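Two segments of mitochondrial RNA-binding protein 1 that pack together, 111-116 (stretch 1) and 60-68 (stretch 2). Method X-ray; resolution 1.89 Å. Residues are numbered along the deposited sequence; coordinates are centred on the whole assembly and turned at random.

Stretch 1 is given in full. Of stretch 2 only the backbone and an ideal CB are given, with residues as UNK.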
ATOM      1  N   LYS B 111      13.855  11.627 -26.772  1.00 17.44           N
ATOM      2  CA  LYS B 111      13.298  12.006 -28.066  1.00 24.07           C
ATOM      3  C   LYS B 111      11.859  11.512 -28.199  1.00 20.45           C
ATOM      4  O   LYS B 111      11.583  10.353 -27.925  1.00 22.12           O
ATOM      5  CB  LYS B 111      14.171  11.376 -29.162  1.00 23.67           C
ATOM      6  CG  LYS B 111      15.601  11.977 -29.181  1.00 32.57           C
ATOM      7  CD  LYS B 111      16.414  11.534 -30.390  1.00 38.93           C
ATOM      8  CE  LYS B 111      17.748  12.313 -30.483  1.00 39.62           C
ATOM      9  NZ  LYS B 111      17.553  13.813 -30.542  1.00 34.51           N
ATOM     10  N   VAL B 112      10.960  12.380 -28.638  1.00 19.35           N
ATOM     11  CA  VAL B 112       9.544  11.995 -28.789  1.00 18.82           C
ATOM     12  C   VAL B 112       9.015  12.797 -29.979  1.00 23.23           C
ATOM     13  O   VAL B 112       9.695  13.676 -30.497  1.00 23.79           O
ATOM     14  CB  VAL B 112       8.684  12.472 -27.584  1.00 20.02           C
ATOM     15  CG1 VAL B 112       9.210  11.843 -26.287  1.00 19.83           C
ATOM     16  CG2 VAL B 112       8.765  14.029 -27.450  1.00 19.75           C
ATOM     17  N   HIS B 113       7.797  12.526 -30.408  1.00 25.49           N
ATOM     18  CA  HIS B 113       7.271  13.402 -31.462  1.00 29.30           C
ATOM     19  C   HIS B 113       5.936  13.934 -30.968  1.00 31.54           C
ATOM     20  O   HIS B 113       5.345  13.331 -30.066  1.00 27.49           O
ATOM     21  CB  HIS B 113       7.150  12.634 -32.774  1.00 33.57           C
ATOM     22  CG  HIS B 113       6.305  11.410 -32.696  1.00 36.48           C
ATOM     23  ND1 HIS B 113       4.930  11.461 -32.596  1.00 47.54           N
ATOM     24  CD2 HIS B 113       6.634  10.097 -32.743  1.00 39.85           C
ATOM     25  CE1 HIS B 113       4.445  10.227 -32.587  1.00 47.31           C
ATOM     26  NE2 HIS B 113       5.457   9.382 -32.675  1.00 42.08           N
ATOM     27  N   ARG B 114       5.501  15.091 -31.466  1.00 25.39           N
ATOM     28  CA  ARG B 114       4.205  15.628 -31.071  1.00 35.88           C
ATOM     29  C   ARG B 114       3.075  14.951 -31.845  1.00 46.43           C
ATOM     30  O   ARG B 114       3.336  14.147 -32.765  1.00 50.05           O
ATOM     31  CB  ARG B 114       4.178  17.135 -31.257  1.00 40.21           C
ATOM     32  CG  ARG B 114       5.089  17.791 -30.257  1.00 32.07           C
ATOM     33  CD  ARG B 114       5.069  19.296 -30.212  1.00 20.50           C
ATOM     34  NE  ARG B 114       6.140  19.669 -29.294  1.00 24.38           N
ATOM     35  CZ  ARG B 114       5.987  19.866 -27.989  1.00 24.70           C
ATOM     36  NH1 ARG B 114       4.768  19.771 -27.403  1.00 21.96           N
ATOM     37  NH2 ARG B 114       7.076  20.073 -27.251  1.00 23.82           N
ATOM     38  N   VAL B 115       1.825  15.224 -31.466  1.00 45.95           N
ATOM     39  CA  VAL B 115       0.701  14.588 -32.159  1.00 53.32           C
ATOM     40  C   VAL B 115       0.708  14.974 -33.624  1.00 52.95           C
ATOM     41  O   VAL B 115       1.030  16.118 -33.975  1.00 57.54           O
ATOM     42  CB  VAL B 115      -0.690  14.985 -31.601  1.00 43.83           C
ATOM     43  CG1 VAL B 115      -0.964  14.254 -30.322  1.00 58.46           C
ATOM     44  CG2 VAL B 115      -0.771  16.486 -31.431  1.00 45.57           C
ATOM     45  N   ALA B 116       0.352  14.003 -34.462  1.00 56.40           N
ATOM     46  CA  ALA B 116       0.302  14.192 -35.905  1.00 62.04           C
ATOM     47  C   ALA B 116       1.565  14.856 -36.444  1.00 61.01           C
ATOM     48  O   ALA B 116       1.496  15.903 -37.090  1.00 65.63           O
ATOM     49  CB  ALA B 116      -0.934  15.021 -36.277  1.00 65.32           C
ATOM     50  N   UNK B  60      -2.277  23.904 -25.396  1.00 22.82           N
ATOM     51  CA  UNK B  60      -2.555  23.485 -26.763  1.00 23.64           C
ATOM     52  C   UNK B  60      -2.608  21.986 -27.005  1.00 20.16           C
ATOM     53  O   UNK B  60      -1.574  21.375 -27.307  1.00 22.66           O
ATOM     54  CB  UNK B  60      -1.494  24.086 -27.687  1.00 23.64           C
ATOM     55  N   UNK B  61      -3.801  21.408 -26.904  1.00 21.22           N
ATOM     56  CA  UNK B  61      -3.967  19.962 -27.130  1.00 24.70           C
ATOM     57  C   UNK B  61      -3.553  19.564 -28.532  1.00 30.09           C
ATOM     58  O   UNK B  61      -3.171  18.413 -28.754  1.00 28.11           O
ATOM     59  CB  UNK B  61      -5.419  19.545 -26.887  1.00 24.70           C
ATOM     60  N   UNK B  62      -3.588  20.496 -29.495  1.00 27.57           N
ATOM     61  CA  UNK B  62      -3.212  20.096 -30.832  1.00 27.31           C
ATOM     62  C   UNK B  62      -1.723  20.032 -31.081  1.00 28.03           C
ATOM     63  O   UNK B  62      -1.303  19.663 -32.172  1.00 30.68           O
ATOM     64  CB  UNK B  62      -3.844  21.057 -31.841  1.00 27.31           C
ATOM     65  N   UNK B  63      -0.915  20.390 -30.078  1.00 21.27           N
ATOM     66  CA  UNK B  63       0.526  20.290 -30.210  1.00 18.80           C
ATOM     67  C   UNK B  63       1.062  19.438 -29.030  1.00 26.59           C
ATOM     68  O   UNK B  63       2.171  19.636 -28.562  1.00 21.27           O
ATOM     69  CB  UNK B  63       1.167  21.679 -30.238  1.00 18.80           C
ATOM     70  N   UNK B  64       0.281  18.458 -28.593  1.00 22.21           N
ATOM     71  CA  UNK B  64       0.699  17.666 -27.436  1.00 25.55           C
ATOM     72  C   UNK B  64       1.695  16.554 -27.725  1.00 24.60           C
ATOM     73  O   UNK B  64       1.880  16.124 -28.869  1.00 23.51           O
ATOM     74  CB  UNK B  64      -0.539  17.049 -26.783  1.00 25.55           C
ATOM     75  N   UNK B  65       2.354  16.108 -26.656  1.00 22.75           N
ATOM     76  CA  UNK B  65       3.232  14.969 -26.697  1.00 21.48           C
ATOM     77  C   UNK B  65       2.398  13.917 -25.932  1.00 22.42           C
ATOM     78  O   UNK B  65       1.767  14.234 -24.918  1.00 21.84           O
ATOM     79  CB  UNK B  65       4.609  15.241 -26.089  1.00 21.48           C
ATOM     80  N   UNK B  66       2.389  12.671 -26.404  1.00 21.31           N
ATOM     81  CA  UNK B  66       1.640  11.639 -25.716  1.00 23.82           C
ATOM     82  C   UNK B  66       2.329  10.289 -25.880  1.00 25.48           C
ATOM     83  O   UNK B  66       2.396   9.735 -26.986  1.00 26.04           O
ATOM     84  CB  UNK B  66       0.204  11.578 -26.240  1.00 23.82           C
ATOM     85  N   UNK B  67       2.874   9.758 -24.786  1.00 21.48           N
ATOM     86  CA  UNK B  67       3.580   8.491 -24.865  1.00 17.78           C
ATOM     87  C   UNK B  67       2.905   7.428 -23.998  1.00 22.49           C
ATOM     88  O   UNK B  67       2.305   7.734 -22.962  1.00 22.35           O
ATOM     89  CB  UNK B  67       5.039   8.672 -24.442  1.00 17.78           C
ATOM     90  N   UNK B  68       3.045   6.179 -24.425  1.00 20.89           N
ATOM     91  CA  UNK B  68       2.417   5.063 -23.706  1.00 24.57           C
ATOM     92  C   UNK B  68       3.521   4.099 -23.303  1.00 22.59           C
ATOM     93  O   UNK B  68       4.323   3.714 -24.142  1.00 23.18           O
ATOM     94  CB  UNK B  68       1.356   4.363 -24.558  1.00 24.57           C
TER

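At position 60 the ideal CB has nothing of stretch 1 within 5.5 Å, so this contact sets no preference. An acceptor could serve the turn that follows; the residue is Asp60, whose OD1 accepts from the backbone N of position 62 at 3.0 Å.

Positions 61 and 62 have helical angles (-60/-24 and -80/-2), and both CA-to-CB bonds point away from stretch 1. Small or polar side chains would suit. They are Ala61 and Asp62. Here the backbone makes the contact: Val115 CG2 lies 3.3 Å from Asp62 O, and a water donates to Val115 O (2.6 Å) and weakly to Asp62 O (3.4 Å).

At position 63 (phi/psi -125/34) CB points sideways, 4.6 Å from Arg114 CD. The carbonyl is already engaged, Arg114 NH1 donating to O of 63 at 2.8 Å and 158°. An acidic group might seem the natural neighbour for a guanidinium, but a long aliphatic or polar chain could equally lie along it. The residue is Arg63: its NH1 comes within 3.8 Å of Arg114 CD, and its NH2 lies over one face of the Arg114 guanidinium, 4.0 Å from Arg114 NE despite the like charge.

At position 64 the CA-to-CB bond points away, yet CB is 4.5 Å from Val115 CG1, so a chain with an extended aliphatic portion could cover that methyl. The backbone O accepts from Val115 N at 2.7 Å and 144°. Arg64, with chi1 p, brings CG to 3.2 Å from Val115 CG1, which also lies over a face of its guanidinium. Its NH1 donates to Ala61 O at 2.9 Å.

Position 65 has extended angles (-108/139) and a sideways CB, 4.5 Å from both Val112 CG2 and His113 O and 4.7 Å from Arg114 NH1. A valine methyl beside a guanidinium favours an aliphatic chain; leucine, isoleucine or methionine would be plausible. Ile65 places CD1 3.9 Å from Val112 CG2 and 3.5 Å from Arg114 NH2, over the guanidinium face opposite Arg63 NH2.

At position 66 CB is sideways, 5.0 Å from Val115 CG1, which many residues would satisfy. The residue is Ser66; its backbone N donates to a water at 2.8 Å, which donates to His113 O at 2.6 Å.

Position 67 has no stretch 1 atom within 5.5 Å of its ideal CB. CB points sideways, but a branched aliphatic could bring a methyl near Val112. Val67 does, with CG1 4.1 Å from Val112 CG1. Position 68 is out of reach and unconstrained here; it is Arg68.

Stretch 2 (60-68) DADRRISVR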
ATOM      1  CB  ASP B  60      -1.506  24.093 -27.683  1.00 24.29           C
ATOM      2  CG  ASP B  60      -1.894  24.009 -29.159  1.00 33.41           C
ATOM      3  OD1 ASP B  60      -2.965  23.431 -29.464  1.00 31.76           O
ATOM      4  OD2 ASP B  60      -1.109  24.521 -29.994  1.00 35.30           O
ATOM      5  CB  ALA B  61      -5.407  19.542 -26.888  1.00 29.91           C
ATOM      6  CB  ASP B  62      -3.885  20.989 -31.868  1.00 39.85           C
ATOM      7  CG  ASP B  62      -5.375  20.959 -31.739  1.00 33.07           C
ATOM      8  OD1 ASP B  62      -5.964  19.857 -31.779  1.00 38.60           O
ATOM      9  OD2 ASP B  62      -5.956  22.041 -31.567  1.00 39.75           O
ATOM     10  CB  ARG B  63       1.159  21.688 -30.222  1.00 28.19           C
ATOM     11  CG  ARG B  63       1.044  22.361 -31.636  1.00 32.82           C
ATOM     12  CD  ARG B  63       1.823  23.688 -31.749  1.00 47.94           C
ATOM     13  NE  ARG B  63       2.924  23.820 -30.791  1.00 60.79           N
ATOM     14  CZ  ARG B  63       4.148  23.316 -30.945  1.00 61.60           C
ATOM     15  NH1 ARG B  63       4.475  22.627 -32.039  1.00 64.91           N
ATOM     16  NH2 ARG B  63       5.043  23.492 -29.983  1.00 59.55           N
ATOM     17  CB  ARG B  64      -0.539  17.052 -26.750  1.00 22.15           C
ATOM     18  CG  ARG B  64      -1.190  15.938 -27.561  1.00 30.79           C
ATOM     19  CD  ARG B  64      -2.509  15.520 -26.915  1.00 34.72           C
ATOM     20  NE  ARG B  64      -3.133  14.409 -27.617  1.00 32.78           N
ATOM     21  CZ  ARG B  64      -3.839  14.525 -28.737  1.00 40.80           C
ATOM     22  NH1 ARG B  64      -4.023  15.714 -29.307  1.00 43.04           N
ATOM     23  NH2 ARG B  64      -4.379  13.453 -29.282  1.00 47.25           N
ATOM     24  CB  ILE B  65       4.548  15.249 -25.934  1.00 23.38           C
ATOM     25  CG1 ILE B  65       5.445  16.104 -26.820  1.00 23.99           C
ATOM     26  CG2 ILE B  65       5.243  13.934 -25.535  1.00 22.43           C
ATOM     27  CD1 ILE B  65       6.477  16.867 -26.034  1.00 23.10           C
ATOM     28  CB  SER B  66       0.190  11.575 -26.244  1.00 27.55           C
ATOM     29  OG  SER B  66      -0.579  10.790 -25.364  1.00 36.15           O
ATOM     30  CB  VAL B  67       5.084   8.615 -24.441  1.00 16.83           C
ATOM     31  CG1 VAL B  67       5.832   9.607 -25.414  1.00 22.83           C
ATOM     32  CG2 VAL B  67       5.223   9.135 -23.021  1.00 17.81           C
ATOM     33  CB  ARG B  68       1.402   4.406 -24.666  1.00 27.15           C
ATOM     34  CG  ARG B  68       0.599   3.281 -24.076  1.00 38.44           C
ATOM     35  CD  ARG B  68      -0.114   2.534 -25.219  1.00 52.64           C
ATOM     36  NE  ARG B  68      -1.463   2.145 -24.844  1.00 66.67           N
ATOM     37  CZ  ARG B  68      -2.517   2.957 -24.829  1.00 68.44           C
ATOM     38  NH1 ARG B  68      -2.401   4.234 -25.183  1.00 62.82           N
ATOM     39  NH2 ARG B  68      -3.700   2.487 -24.438  1.00 70.57           N
TER
HETATM   40  O   HOH W   1       1.682  18.481 -33.161  1.00 33.44           O
HETATM   41  O   HOH W   2       3.419  12.011 -28.875  1.00 33.35           O
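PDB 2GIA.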